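Local atomic coordinates of taurocyamine kinase (PDB entry 4WOD), a protein that catalyses the reversible, magnesium-dependent transfer of a phosphate group between ATP and the guanidino compound taurocyamine, a reaction of the phosphagen kinase family. Residues Val11-Asp16 with Leu22-Leu27; Ala54-Ala59 with Asp188-Arg193; Ala82-Val87 with Cys268-Gly273. The protein carries 4 engineered substitutions. One frame throughout, in Å; residues are numbered along the deposited sequence.

Contact 1 (Val11-Asp16 with Leu22-Leu27); sequences VKIRND and LTKKYL. Engineered in segment 11-16: Val11 (natural residue Ala).
The backbones of 11-16 and 22-27 come closest at Ile13 and Lys24, whose CA atoms lie 6.1 Å apart, where helix 6-14 meets the short helix that follows it after a loop. Ile13 points toward the second helix and carries the apolar packing. Its CG2, anti to the backbone N (CG1 has chi1 -65°), packs against Lys24 CB at 3.6 Å. Its CD1 reaches Thr23 CG2 at 4.0 Å and, more loosely, Leu27 CD2. Lys24 runs past Ile13 in the opposite direction. Its extended chain, with CG anti to the backbone N (chi1 177°), carries the ammonium group to the carbonyls of the last helical turn and the residues just beyond it. NZ makes weak hydrogen bonds to Ile13 O at 3.4 Å and Arg14 O at 3.3 Å; it also lies 2.9 Å from Asp16 O. Asn19 O, in the connecting loop, accepts from the same nitrogen, so the lysine ties the loop to the helix, and its charge probably offsets the negative end of the helix dipole. Arg14 reaches the second segment through water: NE donates at 2.7 Å to a water that also bonds Lys24 O and Leu27 O, and its guanidinium is paired with Asp29 by a salt bridge. These are two consecutive helices packed across their connecting loop, in the N-terminal region of the first repeat. Helix 46-55 closes the apolar side, with Asn53 and Ala54 against Ile13 and Val50 against Thr23, and helix 74-84 packs on Leu22 and Tyr26.

Contact 2 (Ala54-Ala59 with Asp188-Arg193); sequences AYNPGA and DDNVLR
The turn after helix 46-55, part of the N-terminal family region, meets the start of helix 190-194 in the catalytic region, beside the pocket in which arginine is bound. Asn56 and Val191 form the middle of the contact, their CA atoms 6.2 Å apart. Val191 presents CG2, the methyl anti to its carbonyl carbon, to Asn56 CB at 3.8 Å and to Ala59 CB at 4.2 Å, so one methyl group touches both ends of the turn. The side chains of Asn56 and Asn190 cross at about a right angle, their amide planes 85° apart. Residues 56-59 form a type I beta turn, closed by Ala59 N donating to Asn56 O at 3.0 Å; it holds Asn56 and Ala59 on the side facing the helix. On the other partner Asp189 is the N-cap: its OD1 accepts from Leu192 N at 3.1 Å, from above the carboxylate plane, and weakly from Val191 N at 2.8 Å. The cap ties down the first turn of the helix and so probably helps to place Val191. Thr52 of helix 46-55 adds a hydrogen bond to Val191 O, a polar tie between the two regions beside the methyl packing. Ala59 belongs to the pocket of the bound arginine, and the side chain of Val191 also touches Arg63, another residue of that pocket.

Contact 3 (Ala82-Val87 with Cys268-Gly273); sequences ADYHKV and CPSNLG. With ARG (arginine), chain B.
The His85 ring has Tyr84 CD2 over the centre of one face, 3.7 Å above its plane, and carbonyl oxygens of 268-273 at its edge. His85 CD2 in turn sits at the edge of the Tyr84 ring, in its plane. NE2 of His85 donates to Pro269 O at 2.8 Å along a nearly straight line (176°), with the acceptor only 2° out of the ring plane, and CE1 lies 3.2 Å from Ser270 O. Its CG, anti to the carbonyl carbon (chi1 -72°), swings the imidazole towards the loop. The Tyr84 ring approaches Ser270 obliquely, CE2 lying 3.5 Å from Ser270 CB, packing the serine against the tyrosine beside the bound arginine. The Asn271 amide lies beside the ligand's guanidinium, while its OD1 accepts from Arg123, a predicted ATP-binding residue. Cys268, the predicted active-site residue, lines the same pocket. Lys86, at positive phi, is the C-prime residue of a Schellman motif that ends helix 74-84. The contact thus sets the end of that helix against the loop between strands 263-264 and 277-283, with helix 22-26 packed on Tyr84 through Leu22 and Tyr70 of helix 69-72 against Pro269 and Leu272.

Contact 1 stays within the N-terminal region, whereas contacts 2 and 3 each join that region to the catalytic one, at two places on the border of the arginine pocket. All three are partly buried. Contact 1 combines apolar packing with a lysine on helix-end carbonyls and a water-bridged arginine on its exposed side; contact 2 is mostly van der Waals packing between its segments, and contact 3 relies on one straight imidazole-to-carbonyl bond beside the ligand. Helix 46-55 connects contacts 1 and 2, as Ile13 CG1 packs 3.5 Å from Ala54 CA. Contacts 1 and 3 are joined by the salt bridge of Lys25 with Asp83, while contacts 2 and 3 do not touch.

Contact 1 (Val11-Asp16 with Leu22-Leu27)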
loop_
_atom_site.group_PDB
_atom_site.type_symbol
_atom_site.label_atom_id
_atom_site.label_comp_id
_atom_site.label_asym_id
_atom_site.label_seq_id
_atom_site.Cartn_x
_atom_site.Cartn_y
_atom_site.Cartn_z
ATOM N N VAL A 11 -22.996 -21.074 -0.987
ATOM C CA VAL A 11 -22.084 -22.112 -0.502
ATOM C C VAL A 11 -20.772 -22.202 -1.307
ATOM O O VAL A 11 -19.692 -22.294 -0.714
ATOM C CB VAL A 11 -22.788 -23.469 -0.489
ATOM C CG1 VAL A 11 -21.779 -24.619 -0.317
ATOM C CG2 VAL A 11 -23.818 -23.481 0.629
ATOM N N LYS A 12 -20.851 -22.151 -2.637
ATOM C CA LYS A 12 -19.651 -22.169 -3.480
ATOM C C LYS A 12 -18.730 -20.984 -3.186
ATOM O O LYS A 12 -17.516 -21.142 -2.992
ATOM C CB LYS A 12 -20.035 -22.166 -4.969
ATOM C CG LYS A 12 -20.578 -23.486 -5.492
ATOM C CD LYS A 12 -20.900 -23.401 -6.979
ATOM C CE LYS A 12 -21.127 -24.778 -7.564
ATOM N NZ LYS A 12 -19.850 -25.542 -7.674
ATOM N N ILE A 13 -19.318 -19.795 -3.154
ATOM C CA ILE A 13 -18.578 -18.586 -2.873
ATOM C C ILE A 13 -17.975 -18.610 -1.460
ATOM O O ILE A 13 -16.829 -18.219 -1.264
ATOM C CB ILE A 13 -19.488 -17.348 -3.047
ATOM C CG1 ILE A 13 -19.902 -17.220 -4.523
ATOM C CG2 ILE A 13 -18.776 -16.096 -2.559
ATOM C CD1 ILE A 13 -21.070 -16.255 -4.800
ATOM N N ARG A 14 -18.733 -19.077 -0.475
ATOM C CA ARG A 14 -18.219 -19.115 0.897
ATOM C C ARG A 14 -17.147 -20.187 1.086
ATOM O O ARG A 14 -16.167 -19.971 1.786
ATOM C CB ARG A 14 -19.350 -19.340 1.882
ATOM C CG ARG A 14 -20.074 -18.074 2.205
ATOM C CD ARG A 14 -21.097 -18.298 3.285
ATOM N NE ARG A 14 -21.563 -17.031 3.824
ATOM C CZ ARG A 14 -22.463 -16.926 4.793
ATOM N NH1 ARG A 14 -23.002 -18.024 5.314
ATOM N NH2 ARG A 14 -22.823 -15.725 5.229
ATOM N N ASN A 15 -17.331 -21.339 0.453
ATOM C CA ASN A 15 -16.368 -22.433 0.570
ATOM C C ASN A 15 -15.070 -22.193 -0.198
ATOM O O ASN A 15 -14.142 -22.997 -0.125
ATOM C CB ASN A 15 -16.986 -23.748 0.089
ATOM C CG ASN A 15 -17.920 -24.360 1.111
ATOM O OD1 ASN A 15 -17.949 -23.946 2.275
ATOM N ND2 ASN A 15 -18.685 -25.366 0.682
ATOM N N ASP A 16 -15.006 -21.098 -0.945
ATOM C CA ASP A 16 -13.842 -20.851 -1.779
ATOM C C ASP A 16 -12.852 -19.946 -1.056
ATOM O O ASP A 16 -13.095 -18.749 -0.873
ATOM C CB ASP A 16 -14.262 -20.243 -3.118
ATOM C CG ASP A 16 -13.139 -20.254 -4.140
ATOM O OD1 ASP A 16 -11.998 -20.632 -3.784
ATOM O OD2 ASP A 16 -13.397 -19.875 -5.304
ATOM N N LEU A 22 -16.659 -8.664 -2.154
ATOM C CA LEU A 22 -17.716 -8.039 -1.369
ATOM C C LEU A 22 -19.005 -8.846 -1.494
ATOM O O LEU A 22 -19.867 -8.765 -0.624
ATOM C CB LEU A 22 -17.958 -6.600 -1.804
ATOM C CG LEU A 22 -16.784 -5.642 -1.585
ATOM C CD1 LEU A 22 -17.063 -4.276 -2.213
ATOM C CD2 LEU A 22 -16.479 -5.497 -0.086
ATOM N N THR A 23 -19.144 -9.609 -2.577
ATOM C CA THR A 23 -20.296 -10.512 -2.732
ATOM C C THR A 23 -20.307 -11.549 -1.631
ATOM O O THR A 23 -21.342 -11.858 -1.050
ATOM C CB THR A 23 -20.282 -11.238 -4.090
ATOM O OG1 THR A 23 -20.529 -10.291 -5.131
ATOM C CG2 THR A 23 -21.356 -12.320 -4.136
ATOM N N LYS A 24 -19.138 -12.089 -1.341
ATOM C CA LYS A 24 -19.000 -13.074 -0.283
ATOM C C LYS A 24 -19.332 -12.418 1.062
ATOM O O LYS A 24 -20.012 -13.000 1.906
ATOM C CB LYS A 24 -17.584 -13.640 -0.280
ATOM C CG LYS A 24 -17.292 -14.638 0.817
ATOM C CD LYS A 24 -15.962 -15.282 0.535
ATOM C CE LYS A 24 -15.572 -16.279 1.595
ATOM N NZ LYS A 24 -14.542 -17.210 1.070
ATOM N N LYS A 25 -18.893 -11.174 1.215
ATOM C CA LYS A 25 -19.049 -10.447 2.469
ATOM C C LYS A 25 -20.507 -10.196 2.802
ATOM O O LYS A 25 -20.918 -10.355 3.944
ATOM C CB LYS A 25 -18.280 -9.131 2.396
ATOM C CG LYS A 25 -18.247 -8.338 3.679
ATOM C CD LYS A 25 -17.154 -7.283 3.593
ATOM C CE LYS A 25 -17.252 -6.257 4.699
ATOM N NZ LYS A 25 -16.221 -5.195 4.473
ATOM N N TYR A 26 -21.308 -9.848 1.801
ATOM C CA TYR A 26 -22.668 -9.419 2.080
ATOM C C TYR A 26 -23.750 -10.418 1.672
ATOM O O TYR A 26 -24.926 -10.216 2.004
ATOM C CB TYR A 26 -22.912 -8.058 1.422
ATOM C CG TYR A 26 -22.052 -6.976 2.048
ATOM C CD1 TYR A 26 -22.257 -6.572 3.374
ATOM C CD2 TYR A 26 -21.025 -6.371 1.327
ATOM C CE1 TYR A 26 -21.458 -5.599 3.956
ATOM C CE2 TYR A 26 -20.232 -5.397 1.892
ATOM C CZ TYR A 26 -20.452 -5.010 3.213
ATOM O OH TYR A 26 -19.657 -4.041 3.773
ATOM N N LEU A 27 -23.378 -11.509 0.999
ATOM C CA LEU A 27 -24.380 -12.516 0.637
ATOM C C LEU A 27 -24.626 -13.452 1.833
ATOM O O LEU A 27 -24.220 -14.625 1.837
ATOM C CB LEU A 27 -23.956 -13.305 -0.605
ATOM C CG LEU A 27 -24.991 -14.251 -1.226
ATOM C CD1 LEU A 27 -26.264 -13.483 -1.564
ATOM C CD2 LEU A 27 -24.438 -14.935 -2.460
HETATM O O HOH W 1 -21.220 -15.301 1.785
HETATM O O HOH W 2 -21.735 -13.709 4.406
#

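Contact 2 (Ala54-Ala59 with Asp188-Arg193)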
loop_
_atom_site.group_PDB
_atom_site.type_symbol
_atom_site.label_atom_id
_atom_site.label_comp_id
_atom_site.label_asym_id
_atom_site.label_seq_id
_atom_site.Cartn_x
_atom_site.Cartn_y
_atom_site.Cartn_z
ATOM N N ALA A 54 -19.153 -16.928 -8.100
ATOM C CA ALA A 54 -18.982 -18.340 -7.757
ATOM C C ALA A 54 -17.869 -19.000 -8.558
ATOM O O ALA A 54 -17.297 -19.995 -8.122
ATOM C CB ALA A 54 -20.290 -19.097 -7.969
ATOM N N TYR A 55 -17.580 -18.470 -9.743
ATOM C CA TYR A 55 -16.640 -19.130 -10.644
ATOM C C TYR A 55 -15.384 -18.317 -10.855
ATOM O O TYR A 55 -14.389 -18.840 -11.325
ATOM C CB TYR A 55 -17.314 -19.432 -11.977
ATOM C CG TYR A 55 -18.536 -20.278 -11.750
ATOM C CD1 TYR A 55 -18.417 -21.589 -11.299
ATOM C CD2 TYR A 55 -19.807 -19.760 -11.931
ATOM C CE1 TYR A 55 -19.538 -22.366 -11.057
ATOM C CE2 TYR A 55 -20.936 -20.529 -11.692
ATOM C CZ TYR A 55 -20.795 -21.824 -11.254
ATOM O OH TYR A 55 -21.911 -22.588 -11.029
ATOM N N ASN A 56 -15.439 -17.041 -10.502
ATOM C CA ASN A 56 -14.269 -16.182 -10.599
ATOM C C ASN A 56 -13.921 -15.560 -9.245
ATOM O O ASN A 56 -14.359 -14.453 -8.923
ATOM C CB ASN A 56 -14.510 -15.106 -11.652
ATOM C CG ASN A 56 -14.832 -15.700 -13.010
ATOM O OD1 ASN A 56 -16.004 -15.891 -13.359
ATOM N ND2 ASN A 56 -13.792 -16.026 -13.773
ATOM N N PRO A 57 -13.116 -16.274 -8.440
ATOM C CA PRO A 57 -12.830 -15.785 -7.086
ATOM C C PRO A 57 -12.072 -14.450 -7.036
ATOM O O PRO A 57 -12.096 -13.794 -5.998
ATOM C CB PRO A 57 -11.989 -16.917 -6.472
ATOM C CG PRO A 57 -11.460 -17.696 -7.642
ATOM C CD PRO A 57 -12.483 -17.573 -8.727
ATOM N N GLY A 58 -11.439 -14.049 -8.133
ATOM C CA GLY A 58 -10.708 -12.794 -8.162
ATOM C C GLY A 58 -11.624 -11.589 -8.288
ATOM O O GLY A 58 -11.224 -10.462 -8.009
ATOM N N ALA A 59 -12.859 -11.824 -8.715
ATOM C CA ALA A 59 -13.820 -10.739 -8.906
ATOM C C ALA A 59 -14.273 -10.163 -7.564
ATOM O O ALA A 59 -14.691 -10.892 -6.672
ATOM C CB ALA A 59 -15.012 -11.229 -9.709
ATOM N N ASP A 188 -13.421 -12.164 -24.379
ATOM C CA ASP A 188 -12.278 -12.799 -23.726
ATOM C C ASP A 188 -12.186 -12.581 -22.206
ATOM O O ASP A 188 -11.165 -12.892 -21.602
ATOM C CB ASP A 188 -10.981 -12.320 -24.397
ATOM C CG ASP A 188 -10.733 -10.827 -24.216
ATOM O OD1 ASP A 188 -11.652 -10.093 -23.775
ATOM O OD2 ASP A 188 -9.606 -10.380 -24.534
ATOM N N ASP A 189 -13.252 -12.072 -21.593
ATOM C CA ASP A 189 -13.278 -11.804 -20.148
ATOM C C ASP A 189 -14.185 -12.822 -19.462
ATOM O O ASP A 189 -15.397 -12.800 -19.647
ATOM C CB ASP A 189 -13.761 -10.369 -19.890
ATOM C CG ASP A 189 -13.762 -9.971 -18.397
ATOM O OD1 ASP A 189 -13.910 -10.823 -17.494
ATOM O OD2 ASP A 189 -13.641 -8.759 -18.128
ATOM N N ASN A 190 -13.610 -13.719 -18.672
ATOM C CA ASN A 190 -14.407 -14.788 -18.088
ATOM C C ASN A 190 -15.365 -14.290 -16.998
ATOM O O ASN A 190 -16.377 -14.941 -16.709
ATOM C CB ASN A 190 -13.504 -15.885 -17.517
ATOM C CG ASN A 190 -14.133 -17.277 -17.620
ATOM O OD1 ASN A 190 -15.090 -17.487 -18.363
ATOM N ND2 ASN A 190 -13.593 -18.231 -16.871
ATOM N N VAL A 191 -15.048 -13.156 -16.378
ATOM C CA VAL A 191 -15.952 -12.597 -15.382
ATOM C C VAL A 191 -17.202 -12.142 -16.125
ATOM O O VAL A 191 -18.328 -12.478 -15.754
ATOM C CB VAL A 191 -15.316 -11.413 -14.595
ATOM C CG1 VAL A 191 -16.362 -10.698 -13.747
ATOM C CG2 VAL A 191 -14.159 -11.898 -13.726
ATOM N N LEU A 192 -16.986 -11.413 -17.211
ATOM C CA LEU A 192 -18.092 -10.972 -18.058
ATOM C C LEU A 192 -18.862 -12.166 -18.612
ATOM O O LEU A 192 -20.084 -12.161 -18.628
ATOM C CB LEU A 192 -17.582 -10.103 -19.203
ATOM C CG LEU A 192 -18.651 -9.422 -20.072
ATOM C CD1 LEU A 192 -19.753 -8.812 -19.209
ATOM C CD2 LEU A 192 -17.994 -8.358 -20.975
ATOM N N ARG A 193 -18.143 -13.191 -19.058
ATOM C CA ARG A 193 -18.781 -14.403 -19.555
ATOM C C ARG A 193 -19.737 -15.016 -18.529
ATOM O O ARG A 193 -20.891 -15.325 -18.852
ATOM C CB ARG A 193 -17.734 -15.445 -19.964
ATOM C CG ARG A 193 -18.353 -16.794 -20.342
ATOM C CD ARG A 193 -17.340 -17.710 -21.007
ATOM N NE ARG A 193 -16.966 -17.189 -22.313
ATOM C CZ ARG A 193 -15.827 -16.561 -22.578
ATOM N NH1 ARG A 193 -15.606 -16.111 -23.806
ATOM N NH2 ARG A 193 -14.912 -16.389 -21.627
#

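Contact 3 (Ala82-Val87 with Cys268-Gly273)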
loop_
_atom_site.group_PDB
_atom_site.type_symbol
_atom_site.label_atom_id
_atom_site.label_comp_id
_atom_site.label_asym_id
_atom_site.label_seq_id
_atom_site.Cartn_x
_atom_site.Cartn_y
_atom_site.Cartn_z
ATOM N N ALA A 82 -22.024 0.872 -0.884
ATOM C CA ALA A 82 -21.512 1.696 0.211
ATOM C C ALA A 82 -20.078 1.295 0.567
ATOM O O ALA A 82 -19.224 2.140 0.766
ATOM C CB ALA A 82 -22.423 1.593 1.439
ATOM N N ASP A 83 -19.819 -0.003 0.599
ATOM C CA ASP A 83 -18.491 -0.522 0.880
ATOM C C ASP A 83 -17.464 -0.162 -0.218
ATOM O O ASP A 83 -16.424 0.459 0.073
ATOM C CB ASP A 83 -18.588 -2.043 1.070
ATOM C CG ASP A 83 -17.382 -2.627 1.792
ATOM O OD1 ASP A 83 -16.242 -2.190 1.521
ATOM O OD2 ASP A 83 -17.578 -3.534 2.636
ATOM N N TYR A 84 -17.757 -0.535 -1.470
ATOM C CA TYR A 84 -16.840 -0.308 -2.586
ATOM C C TYR A 84 -16.548 1.171 -2.827
ATOM O O TYR A 84 -15.398 1.569 -3.072
ATOM C CB TYR A 84 -17.394 -0.924 -3.882
ATOM C CG TYR A 84 -16.433 -0.779 -5.044
ATOM C CD1 TYR A 84 -15.374 -1.663 -5.212
ATOM C CD2 TYR A 84 -16.575 0.252 -5.959
ATOM C CE1 TYR A 84 -14.487 -1.516 -6.268
ATOM C CE2 TYR A 84 -15.701 0.399 -7.004
ATOM C CZ TYR A 84 -14.665 -0.483 -7.156
ATOM O OH TYR A 84 -13.802 -0.318 -8.207
ATOM N N HIS A 85 -17.594 1.984 -2.782
ATOM C CA HIS A 85 -17.436 3.399 -3.091
ATOM C C HIS A 85 -17.106 4.222 -1.841
ATOM O O HIS A 85 -17.040 5.459 -1.904
ATOM C CB HIS A 85 -18.700 3.927 -3.778
ATOM C CG HIS A 85 -18.855 3.441 -5.182
ATOM N ND1 HIS A 85 -18.112 3.947 -6.231
ATOM C CD2 HIS A 85 -19.646 2.479 -5.711
ATOM C CE1 HIS A 85 -18.444 3.317 -7.343
ATOM N NE2 HIS A 85 -19.378 2.429 -7.058
ATOM N N LYS A 86 -16.890 3.522 -0.728
ATOM C CA LYS A 86 -16.523 4.124 0.564
ATOM C C LYS A 86 -17.477 5.238 0.950
ATOM O O LYS A 86 -17.059 6.362 1.210
ATOM C CB LYS A 86 -15.089 4.659 0.536
ATOM C CG LYS A 86 -14.031 3.585 0.371
ATOM C CD LYS A 86 -12.808 4.159 -0.314
ATOM C CE LYS A 86 -11.552 3.373 0.028
ATOM N NZ LYS A 86 -11.738 1.910 -0.196
ATOM N N VAL A 87 -18.765 4.913 0.952
ATOM C CA VAL A 87 -19.808 5.874 1.251
ATOM C C VAL A 87 -19.983 5.892 2.753
ATOM O O VAL A 87 -20.280 4.858 3.361
ATOM C CB VAL A 87 -21.135 5.529 0.544
ATOM C CG1 VAL A 87 -22.236 6.509 0.930
ATOM C CG2 VAL A 87 -20.939 5.500 -0.974
ATOM N N CYS A 268 -21.974 -3.117 -13.938
ATOM C CA CYS A 268 -21.102 -3.356 -12.792
ATOM C C CYS A 268 -21.221 -2.192 -11.827
ATOM O O CYS A 268 -21.221 -1.031 -12.258
ATOM C CB CYS A 268 -19.653 -3.540 -13.237
ATOM S SG CYS A 268 -18.493 -3.759 -11.884
ATOM N N PRO A 269 -21.346 -2.490 -10.521
ATOM C CA PRO A 269 -21.492 -1.451 -9.493
ATOM C C PRO A 269 -20.325 -0.479 -9.398
ATOM O O PRO A 269 -20.535 0.609 -8.864
ATOM C CB PRO A 269 -21.613 -2.251 -8.189
ATOM C CG PRO A 269 -22.206 -3.569 -8.615
ATOM C CD PRO A 269 -21.569 -3.846 -9.971
ATOM N N SER A 270 -19.143 -0.846 -9.885
ATOM C CA SER A 270 -17.981 0.040 -9.767
ATOM C C SER A 270 -18.119 1.320 -10.595
ATOM O O SER A 270 -17.491 2.342 -10.281
ATOM C CB SER A 270 -16.698 -0.699 -10.167
ATOM O OG SER A 270 -16.713 -1.053 -11.537
ATOM N N ASN A 271 -18.934 1.262 -11.644
ATOM C CA ASN A 271 -19.106 2.382 -12.578
ATOM C C ASN A 271 -20.416 3.152 -12.445
ATOM O O ASN A 271 -20.855 3.776 -13.406
ATOM C CB ASN A 271 -18.996 1.880 -14.015
ATOM C CG ASN A 271 -17.568 1.560 -14.401
ATOM O OD1 ASN A 271 -16.655 2.346 -14.148
ATOM N ND2 ASN A 271 -17.365 0.399 -15.002
ATOM N N LEU A 272 -21.043 3.093 -11.275
ATOM C CA LEU A 272 -22.268 3.861 -11.006
ATOM C C LEU A 272 -21.970 5.340 -10.817
ATOM O O LEU A 272 -20.796 5.749 -10.708
ATOM C CB LEU A 272 -22.966 3.320 -9.753
ATOM C CG LEU A 272 -23.503 1.892 -9.871
ATOM C CD1 LEU A 272 -23.895 1.357 -8.473
ATOM C CD2 LEU A 272 -24.706 1.795 -10.854
ATOM N N GLY A 273 -23.030 6.142 -10.761
ATOM C CA GLY A 273 -22.891 7.568 -10.485
ATOM C C GLY A 273 -22.655 8.365 -11.749
ATOM O O GLY A 273 -23.581 8.529 -12.558
HETATM N N ARG B . -14.172 -4.149 -9.259
HETATM C CA ARG B . -14.762 -5.093 -10.168
HETATM C C ARG B . -14.655 -6.566 -9.818
HETATM O O ARG B . -13.547 -7.058 -9.490
HETATM C CB ARG B . -14.304 -4.842 -11.557
HETATM C CG ARG B . -15.076 -3.751 -12.217
HETATM C CD ARG B . -15.867 -4.395 -13.297
HETATM N NE ARG B . -16.635 -3.411 -13.999
HETATM C CZ ARG B . -16.665 -3.324 -15.299
HETATM N NH1 ARG B . -17.386 -2.411 -15.877
HETATM N NH2 ARG B . -15.945 -4.145 -16.012
HETATM O OXT ARG B . -15.774 -7.095 -9.891
#